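Local coordinates for protein glucose-1-phosphate uridylyltransferase (Sphingomonas elodea, PDB 2UX8) that probably catalyses the transfer of a uridylyl group from UTP to alpha-D-glucose 1-phosphate, giving UDP-glucose and diphosphate, at residues G163-D173 / N209-Q219; D142-Q153 / T256-C264. One frame throughout, in Å; residues are numbered along the deposited sequence.

Contact 1 of 2, residues G163-D173 / N209-Q219; sequences GNLICAEEVPD and NLSVIGRYILQ. With G1P (1-O-phosphono-alpha-D-glucopyranose), chain K.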
# COMPACT_ATOMS: atom_id res chain seq x y z
N GLY C 163 7.03 -32.47 23.79
CA GLY C 163 7.56 -31.34 24.54
C GLY C 163 8.02 -30.16 23.68
O GLY C 163 7.40 -29.84 22.68
N ASN C 164 9.12 -29.53 24.08
CA ASN C 164 9.65 -28.38 23.36
C ASN C 164 10.98 -28.69 22.70
O ASN C 164 11.82 -29.39 23.26
CB ASN C 164 9.81 -27.20 24.32
CG ASN C 164 8.60 -27.00 25.22
OD1 ASN C 164 8.54 -27.55 26.32
ND2 ASN C 164 7.62 -26.24 24.74
N LEU C 165 11.17 -28.17 21.49
CA LEU C 165 12.41 -28.39 20.75
C LEU C 165 12.89 -27.10 20.12
O LEU C 165 12.10 -26.20 19.80
CB LEU C 165 12.21 -29.44 19.65
CG LEU C 165 11.84 -30.88 20.00
CD1 LEU C 165 10.34 -31.01 20.06
CD2 LEU C 165 12.37 -31.82 18.93
N ILE C 166 14.20 -27.01 19.94
CA ILE C 166 14.82 -25.85 19.32
C ILE C 166 16.02 -26.33 18.52
O ILE C 166 16.62 -27.35 18.85
CB ILE C 166 15.30 -24.83 20.37
CG1 ILE C 166 16.15 -25.54 21.42
CG2 ILE C 166 14.11 -24.13 21.01
CD1 ILE C 166 16.80 -24.62 22.42
N CYS C 167 16.36 -25.60 17.47
CA CYS C 167 17.51 -25.97 16.67
C CYS C 167 18.76 -25.51 17.41
O CYS C 167 18.84 -24.37 17.87
CB CYS C 167 17.44 -25.31 15.30
SG CYS C 167 18.71 -25.89 14.19
N ALA C 168 19.75 -26.39 17.52
CA ALA C 168 20.98 -26.07 18.22
C ALA C 168 22.16 -26.18 17.28
O ALA C 168 22.17 -27.01 16.36
CB ALA C 168 21.17 -27.00 19.41
N GLU C 169 23.17 -25.34 17.54
CA GLU C 169 24.35 -25.29 16.70
C GLU C 169 25.56 -24.78 17.48
O GLU C 169 25.49 -23.75 18.16
CB GLU C 169 24.05 -24.38 15.51
CG GLU C 169 25.13 -24.25 14.46
CD GLU C 169 24.71 -23.30 13.36
OE1 GLU C 169 23.60 -23.50 12.81
OE2 GLU C 169 25.47 -22.36 13.05
N GLU C 170 26.67 -25.52 17.39
CA GLU C 170 27.91 -25.15 18.06
C GLU C 170 28.43 -23.86 17.44
O GLU C 170 28.56 -23.76 16.22
CB GLU C 170 28.97 -26.25 17.89
CG GLU C 170 28.82 -27.43 18.84
CD GLU C 170 29.15 -27.05 20.26
OE1 GLU C 170 30.27 -26.57 20.50
OE2 GLU C 170 28.29 -27.24 21.15
N VAL C 171 28.73 -22.88 18.27
CA VAL C 171 29.22 -21.61 17.78
C VAL C 171 30.54 -21.24 18.44
O VAL C 171 30.81 -21.64 19.57
CB VAL C 171 28.17 -20.50 18.04
CG1 VAL C 171 28.57 -19.65 19.23
CG2 VAL C 171 28.00 -19.65 16.81
N PRO C 172 31.40 -20.49 17.73
CA PRO C 172 32.70 -20.08 18.29
C PRO C 172 32.56 -19.32 19.60
O PRO C 172 31.53 -18.70 19.88
CB PRO C 172 33.28 -19.23 17.17
CG PRO C 172 32.79 -19.94 15.95
CD PRO C 172 31.34 -20.20 16.29
N ASP C 173 33.62 -19.36 20.41
CA ASP C 173 33.63 -18.70 21.71
C ASP C 173 33.34 -17.19 21.67
O ASP C 173 32.59 -16.68 22.51
CB ASP C 173 34.96 -18.95 22.43
CG ASP C 173 35.12 -20.39 22.89
OD1 ASP C 173 34.14 -21.15 22.82
OD2 ASP C 173 36.22 -20.77 23.34
N ASN C 209 28.76 -23.85 24.39
CA ASN C 209 28.84 -23.28 23.05
C ASN C 209 27.61 -23.49 22.18
O ASN C 209 27.45 -22.80 21.17
CB ASN C 209 30.07 -23.83 22.32
CG ASN C 209 31.36 -23.21 22.80
OD1 ASN C 209 31.86 -23.53 23.89
ND2 ASN C 209 31.92 -22.31 22.00
N LEU C 210 26.73 -24.44 22.52
CA LEU C 210 25.57 -24.65 21.66
C LEU C 210 24.48 -23.60 21.89
O LEU C 210 23.85 -23.53 22.95
CB LEU C 210 25.01 -26.07 21.78
CG LEU C 210 24.12 -26.52 22.92
CD1 LEU C 210 23.47 -27.84 22.53
CD2 LEU C 210 24.92 -26.66 24.20
N SER C 211 24.29 -22.78 20.87
CA SER C 211 23.34 -21.70 20.87
C SER C 211 21.98 -22.09 20.31
O SER C 211 21.81 -23.17 19.74
CB SER C 211 23.90 -20.53 20.07
OG SER C 211 24.32 -20.98 18.79
N VAL C 212 21.02 -21.19 20.47
CA VAL C 212 19.66 -21.41 19.98
C VAL C 212 19.56 -20.80 18.58
O VAL C 212 20.00 -19.68 18.37
CB VAL C 212 18.63 -20.73 20.91
CG1 VAL C 212 17.21 -21.05 20.45
CG2 VAL C 212 18.83 -21.21 22.34
N ILE C 213 19.01 -21.55 17.64
CA ILE C 213 18.85 -21.05 16.28
C ILE C 213 17.36 -20.79 16.05
O ILE C 213 16.52 -21.38 16.71
CB ILE C 213 19.39 -22.06 15.24
CG1 ILE C 213 20.89 -22.27 15.46
CG2 ILE C 213 19.14 -21.55 13.82
CD1 ILE C 213 21.70 -21.00 15.54
N GLY C 214 17.04 -19.90 15.12
CA GLY C 214 15.66 -19.53 14.84
C GLY C 214 14.64 -20.54 14.36
O GLY C 214 13.90 -20.29 13.41
N ARG C 215 14.59 -21.70 15.01
CA ARG C 215 13.63 -22.75 14.67
C ARG C 215 13.13 -23.32 16.00
O ARG C 215 13.92 -23.86 16.78
CB ARG C 215 14.32 -23.83 13.83
CG ARG C 215 13.84 -23.95 12.37
CD ARG C 215 13.77 -22.60 11.68
NE ARG C 215 13.80 -22.67 10.23
CZ ARG C 215 14.14 -21.64 9.47
NH1 ARG C 215 14.44 -20.49 10.04
NH2 ARG C 215 14.21 -21.74 8.14
N TYR C 216 11.83 -23.18 16.27
CA TYR C 216 11.25 -23.66 17.53
C TYR C 216 9.94 -24.44 17.35
O TYR C 216 9.20 -24.25 16.39
CB TYR C 216 10.92 -22.51 18.48
CG TYR C 216 11.97 -21.44 18.70
CD1 TYR C 216 12.40 -20.61 17.66
CD2 TYR C 216 12.48 -21.19 19.98
CE1 TYR C 216 13.29 -19.57 17.89
CE2 TYR C 216 13.37 -20.15 20.21
CZ TYR C 216 13.77 -19.35 19.17
OH TYR C 216 14.64 -18.31 19.42
N ILE C 217 9.68 -25.30 18.33
CA ILE C 217 8.44 -26.06 18.41
C ILE C 217 8.13 -25.95 19.89
O ILE C 217 8.81 -26.53 20.72
CB ILE C 217 8.61 -27.52 18.07
CG1 ILE C 217 8.80 -27.67 16.56
CG2 ILE C 217 7.38 -28.30 18.53
CD1 ILE C 217 8.78 -29.10 16.06
N LEU C 218 7.10 -25.18 20.23
CA LEU C 218 6.76 -24.95 21.62
C LEU C 218 5.38 -25.41 22.04
O LEU C 218 4.46 -25.50 21.23
CB LEU C 218 6.91 -23.47 21.92
CG LEU C 218 8.32 -23.00 21.62
CD1 LEU C 218 8.30 -21.50 21.48
CD2 LEU C 218 9.28 -23.46 22.72
N GLN C 219 5.24 -25.68 23.33
CA GLN C 219 3.96 -26.11 23.89
C GLN C 219 3.19 -24.88 24.32
O GLN C 219 3.79 -23.87 24.73
CB GLN C 219 4.18 -27.06 25.07
CG GLN C 219 4.81 -28.37 24.65
CD GLN C 219 3.96 -29.12 23.65
OE1 GLN C 219 4.46 -29.65 22.66
NE2 GLN C 219 2.67 -29.17 23.90
C1 G1P K . 16.84 -14.70 19.06
C2 G1P K . 16.80 -15.45 20.41
C3 G1P K . 18.21 -16.00 20.70
C4 G1P K . 18.57 -16.97 19.58
C5 G1P K . 18.56 -16.19 18.25
C6 G1P K . 18.90 -17.15 17.10
O1 G1P K . 17.75 -13.58 19.17
O2 G1P K . 16.42 -14.53 21.44
O3 G1P K . 18.20 -16.70 21.94
O4 G1P K . 19.87 -17.51 19.83
O5 G1P K . 17.24 -15.63 18.01
O6 G1P K . 18.89 -16.46 15.85
P G1P K . 17.67 -12.66 17.84
O1P G1P K . 16.29 -12.18 17.61
O2P G1P K . 18.67 -11.41 18.01
O3P G1P K . 18.16 -13.50 16.55

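Contact 2 of 2, residues D142-Q153 / T256-C264; sequences DFMFGQPGCLKQ and TFQGTRYDC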
# COMPACT_ATOMS: atom_id res chain seq x y z
N ASP C 142 17.38 -16.91 9.34
CA ASP C 142 18.18 -18.12 9.47
C ASP C 142 17.80 -19.05 8.32
O ASP C 142 16.84 -19.82 8.38
CB ASP C 142 17.92 -18.78 10.83
CG ASP C 142 18.79 -18.19 11.93
OD1 ASP C 142 18.43 -18.28 13.12
OD2 ASP C 142 19.85 -17.63 11.60
N PHE C 143 18.57 -18.92 7.24
CA PHE C 143 18.36 -19.70 6.03
C PHE C 143 18.91 -21.10 6.30
O PHE C 143 20.12 -21.30 6.49
CB PHE C 143 19.09 -19.01 4.87
CG PHE C 143 18.86 -19.65 3.55
CD1 PHE C 143 17.64 -19.55 2.91
CD2 PHE C 143 19.86 -20.44 2.97
CE1 PHE C 143 17.40 -20.23 1.72
CE2 PHE C 143 19.62 -21.12 1.78
CZ PHE C 143 18.40 -21.02 1.15
N MET C 144 18.01 -22.08 6.35
CA MET C 144 18.40 -23.46 6.62
C MET C 144 18.43 -24.28 5.34
O MET C 144 17.40 -24.68 4.81
CB MET C 144 17.43 -24.08 7.63
CG MET C 144 17.26 -23.26 8.90
SD MET C 144 18.82 -23.00 9.78
CE MET C 144 18.72 -24.33 10.99
N PHE C 145 19.64 -24.55 4.87
CA PHE C 145 19.83 -25.30 3.64
C PHE C 145 20.08 -26.79 3.88
O PHE C 145 21.06 -27.17 4.52
CB PHE C 145 21.01 -24.69 2.87
CG PHE C 145 21.05 -25.07 1.43
CD1 PHE C 145 19.87 -25.17 0.70
CD2 PHE C 145 22.26 -25.28 0.79
CE1 PHE C 145 19.91 -25.46 -0.65
CE2 PHE C 145 22.31 -25.57 -0.56
CZ PHE C 145 21.13 -25.67 -1.28
N GLY C 146 19.19 -27.63 3.35
CA GLY C 146 19.35 -29.07 3.51
C GLY C 146 18.06 -29.83 3.30
O GLY C 146 16.99 -29.22 3.23
N GLN C 147 18.14 -31.15 3.16
CA GLN C 147 16.95 -31.96 2.98
C GLN C 147 17.01 -33.08 4.00
O GLN C 147 18.02 -33.75 4.12
CB GLN C 147 16.86 -32.59 1.59
CG GLN C 147 17.77 -32.03 0.52
CD GLN C 147 17.36 -32.50 -0.87
OE1 GLN C 147 17.16 -33.69 -1.11
NE2 GLN C 147 17.24 -31.55 -1.80
N PRO C 148 15.93 -33.28 4.77
CA PRO C 148 14.69 -32.50 4.70
C PRO C 148 14.96 -31.12 5.28
O PRO C 148 16.06 -30.84 5.74
CB PRO C 148 13.73 -33.28 5.59
CG PRO C 148 14.25 -34.66 5.55
CD PRO C 148 15.74 -34.44 5.65
N GLY C 149 13.94 -30.27 5.26
CA GLY C 149 14.09 -28.94 5.81
C GLY C 149 14.21 -29.05 7.31
O GLY C 149 13.74 -30.01 7.91
N CYS C 150 14.84 -28.06 7.92
CA CYS C 150 15.02 -28.05 9.36
C CYS C 150 13.75 -28.36 10.16
O CYS C 150 13.77 -29.18 11.07
CB CYS C 150 15.57 -26.70 9.78
SG CYS C 150 16.20 -26.67 11.46
N LEU C 151 12.64 -27.72 9.82
CA LEU C 151 11.42 -27.96 10.57
C LEU C 151 10.93 -29.40 10.47
O LEU C 151 10.42 -29.96 11.45
CB LEU C 151 10.32 -26.99 10.12
CG LEU C 151 9.52 -26.26 11.20
CD1 LEU C 151 8.19 -26.94 11.42
CD2 LEU C 151 10.34 -26.17 12.50
N LYS C 152 11.09 -30.02 9.30
CA LYS C 152 10.67 -31.40 9.13
C LYS C 152 11.53 -32.31 10.00
O LYS C 152 11.01 -33.19 10.68
CB LYS C 152 10.77 -31.83 7.66
CG LYS C 152 10.34 -33.28 7.44
CD LYS C 152 8.90 -33.48 7.89
CE LYS C 152 8.56 -34.95 8.14
NZ LYS C 152 8.75 -35.80 6.95
N GLN C 153 12.85 -32.10 10.00
CA GLN C 153 13.73 -32.91 10.83
C GLN C 153 13.31 -32.76 12.28
O GLN C 153 13.28 -33.72 13.04
CB GLN C 153 15.18 -32.46 10.67
CG GLN C 153 15.69 -32.56 9.25
CD GLN C 153 17.17 -32.27 9.12
OE1 GLN C 153 17.67 -32.06 8.01
NE2 GLN C 153 17.88 -32.25 10.23
N THR C 256 20.05 -30.82 16.28
CA THR C 256 21.11 -30.37 15.39
C THR C 256 20.65 -30.67 13.97
O THR C 256 20.20 -31.77 13.66
CB THR C 256 22.46 -31.04 15.71
OG1 THR C 256 22.29 -32.46 15.73
CG2 THR C 256 22.97 -30.58 17.06
N PHE C 257 20.76 -29.65 13.12
CA PHE C 257 20.32 -29.73 11.74
C PHE C 257 21.26 -30.47 10.79
O PHE C 257 22.46 -30.22 10.77
CB PHE C 257 20.08 -28.30 11.24
CG PHE C 257 19.64 -28.21 9.81
CD1 PHE C 257 18.56 -28.97 9.36
CD2 PHE C 257 20.28 -27.34 8.93
CE1 PHE C 257 18.12 -28.87 8.04
CE2 PHE C 257 19.85 -27.22 7.62
CZ PHE C 257 18.77 -27.98 7.16
N GLN C 258 20.68 -31.37 10.00
CA GLN C 258 21.42 -32.14 9.02
C GLN C 258 21.47 -31.29 7.75
O GLN C 258 20.73 -31.52 6.79
CB GLN C 258 20.69 -33.44 8.72
CG GLN C 258 20.17 -34.10 9.96
CD GLN C 258 21.17 -35.04 10.57
OE1 GLN C 258 21.02 -36.25 10.48
NE2 GLN C 258 22.21 -34.49 11.20
N GLY C 259 22.34 -30.29 7.78
CA GLY C 259 22.48 -29.39 6.64
C GLY C 259 23.25 -28.20 7.14
O GLY C 259 23.77 -28.23 8.26
N THR C 260 23.36 -27.15 6.33
CA THR C 260 24.08 -25.97 6.78
C THR C 260 23.16 -24.76 6.87
O THR C 260 22.21 -24.59 6.09
CB THR C 260 25.28 -25.66 5.89
OG1 THR C 260 24.87 -25.68 4.52
CG2 THR C 260 26.38 -26.68 6.10
N ARG C 261 23.44 -23.94 7.86
CA ARG C 261 22.65 -22.76 8.09
C ARG C 261 23.42 -21.51 7.72
O ARG C 261 24.59 -21.38 8.03
CB ARG C 261 22.24 -22.71 9.56
CG ARG C 261 21.70 -21.40 10.04
CD ARG C 261 22.52 -20.94 11.22
NE ARG C 261 22.09 -19.67 11.77
CZ ARG C 261 22.82 -18.94 12.61
NH1 ARG C 261 24.01 -19.38 12.99
NH2 ARG C 261 22.36 -17.78 13.06
N TYR C 262 22.76 -20.60 7.02
CA TYR C 262 23.40 -19.36 6.63
C TYR C 262 22.70 -18.21 7.32
O TYR C 262 21.48 -18.08 7.26
CB TYR C 262 23.34 -19.17 5.11
CG TYR C 262 24.08 -20.24 4.35
CD1 TYR C 262 23.48 -21.47 4.09
CD2 TYR C 262 25.40 -20.04 3.95
CE1 TYR C 262 24.18 -22.49 3.44
CE2 TYR C 262 26.11 -21.05 3.30
CZ TYR C 262 25.50 -22.28 3.05
OH TYR C 262 26.19 -23.29 2.43
N ASP C 263 23.48 -17.39 8.00
CA ASP C 263 22.93 -16.25 8.70
C ASP C 263 22.72 -15.09 7.73
O ASP C 263 23.60 -14.25 7.55
CB ASP C 263 23.88 -15.84 9.83
CG ASP C 263 23.28 -14.78 10.75
OD1 ASP C 263 22.09 -14.43 10.57
OD2 ASP C 263 24.00 -14.31 11.65
N CYS C 264 21.56 -15.05 7.10
CA CYS C 264 21.25 -13.96 6.18
C CYS C 264 20.94 -12.70 6.97
O CYS C 264 20.41 -11.74 6.43
CB CYS C 264 20.09 -14.36 5.29
SG CYS C 264 20.58 -15.69 4.20
O HOH W 1 20.88 -32.38 4.14

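Contact 1 of 2, residues G163-D173 / N209-Q219
Asn209 meets the far end of 163-173 with a single amide nitrogen: its ND2 spends one N-H on Val171 O (2.8 Å), nearly in line with that C=O bond, and the other on Asp173 OD1 (2.6 Å). Both acceptors lie in the amide plane, an arrangement that would hold the group in one rotation, though Asp173 is poorly ordered and the bond to Val171 is the firmer of the two. Leu210 follows on the side of the sheet that carries Ala168, its CD1 against the alanine CB. Ser211 instead turns back on the backbone: with OG between its own N and carbonyl carbon (chi1 52°), the hydroxyl donates to Glu169 O at 3.1 Å from OG, in the carbonyl plane, while Ser211 N donates to the same oxygen from above that plane. Val212 packs both methyls on Ile166 CD1, and its O accepts a hydrogen bond of 2.6 Å from O4 of the bound glucose 1-phosphate.

The antiparallel ladder belongs to the large mixed sheet of a GT-A nucleotidyltransferase, and it illustrates how one strand can pair with two successive ones. Strand 164-170 runs at 140° to strand 210-213 but at 173° to strand 215-218, because the chain turns a corner in an inverse gamma turn centred on Gly214. Cys167 faces this corner: its O accepts from Ile213 N, its N donates to Arg215 O, and its CB touches Ile213 CB and, at 3.8 Å, Arg215 CB. The guanidinium of Arg215 leads away to a salt bridge with Glu54. Tyr216 lays its ring obliquely against Ile166, CD2 lying 3.5 Å from Ile166 CG2, and its OH approaches C2 of the sugar to 3.7 Å. Ile217 forms an antiparallel hydrogen-bonded pair with Leu165, Leu165 N to Ile217 O measuring 3.0 Å.

Contact 2 of 2, residues D142-Q153 / T256-C264
Phe143 with Tyr262 and Phe145 with Thr260 form the hydrogen-bonded pairs of a two-stranded antiparallel sheet, the axes of strands 142-145 and 260-263 approaching to 4.7 Å, with their directions 156° apart. On the side of Asp142 and Met144, Arg261 grips one carboxylate oxygen side-on: NH2 lies 2.9 Å and NE 3.0 Å from Asp142 OD2, a salt bridge that uses the edge of the guanidinium while the two planes stand 75° apart. A leucine in place of Arg261 would probably leave Asp142 OD2 without both of these donors and its carboxylate freer to turn. Phe257, whose CG stands anti to N (chi1 179°), reaches back to the chain between Met144 and Cys150; it takes Cys150 CB over one face in a CH-pi contact, 4.1 Å from CB to the ring centroid, and Met144 CE near its CD2 at 4.0 Å. On the other side of the sheet Tyr262 CD1 comes to the edge of the Phe143 ring, 3.9 Å from CD2. That aromatic side packs on helix 267-279 through Ala273, Ala276 and Val277, with Tyr50 of helix 47-57 edge-to-face on Phe143, whereas Met144 and Cys150 lie against Arg215 of strand 215-218.

Contacts 1 and 2 lie with their centres about 12 Å apart and meet at the sugar-phosphate pocket, an example of two strand pairings shaping one binding site. Asp142 of contact 2 makes the closest bridge: its OD1 is probably hydrogen-bonded to Gly214 N, 2.9 Å away, at the corner of contact 1, and also reaches O6 of the glucose 1-phosphate in a weak hydrogen bond. Contact 1 addresses the same sugar through Val212 and Tyr216, and Gly180 and Glu199 add further hydrogen bonds. A second link is a long, weak ion pair of 3.3 Å between Glu169 OE2 and Arg261 NH1. Helix 150-161, which begins within 142-153, is followed in the chain by strand 164-170.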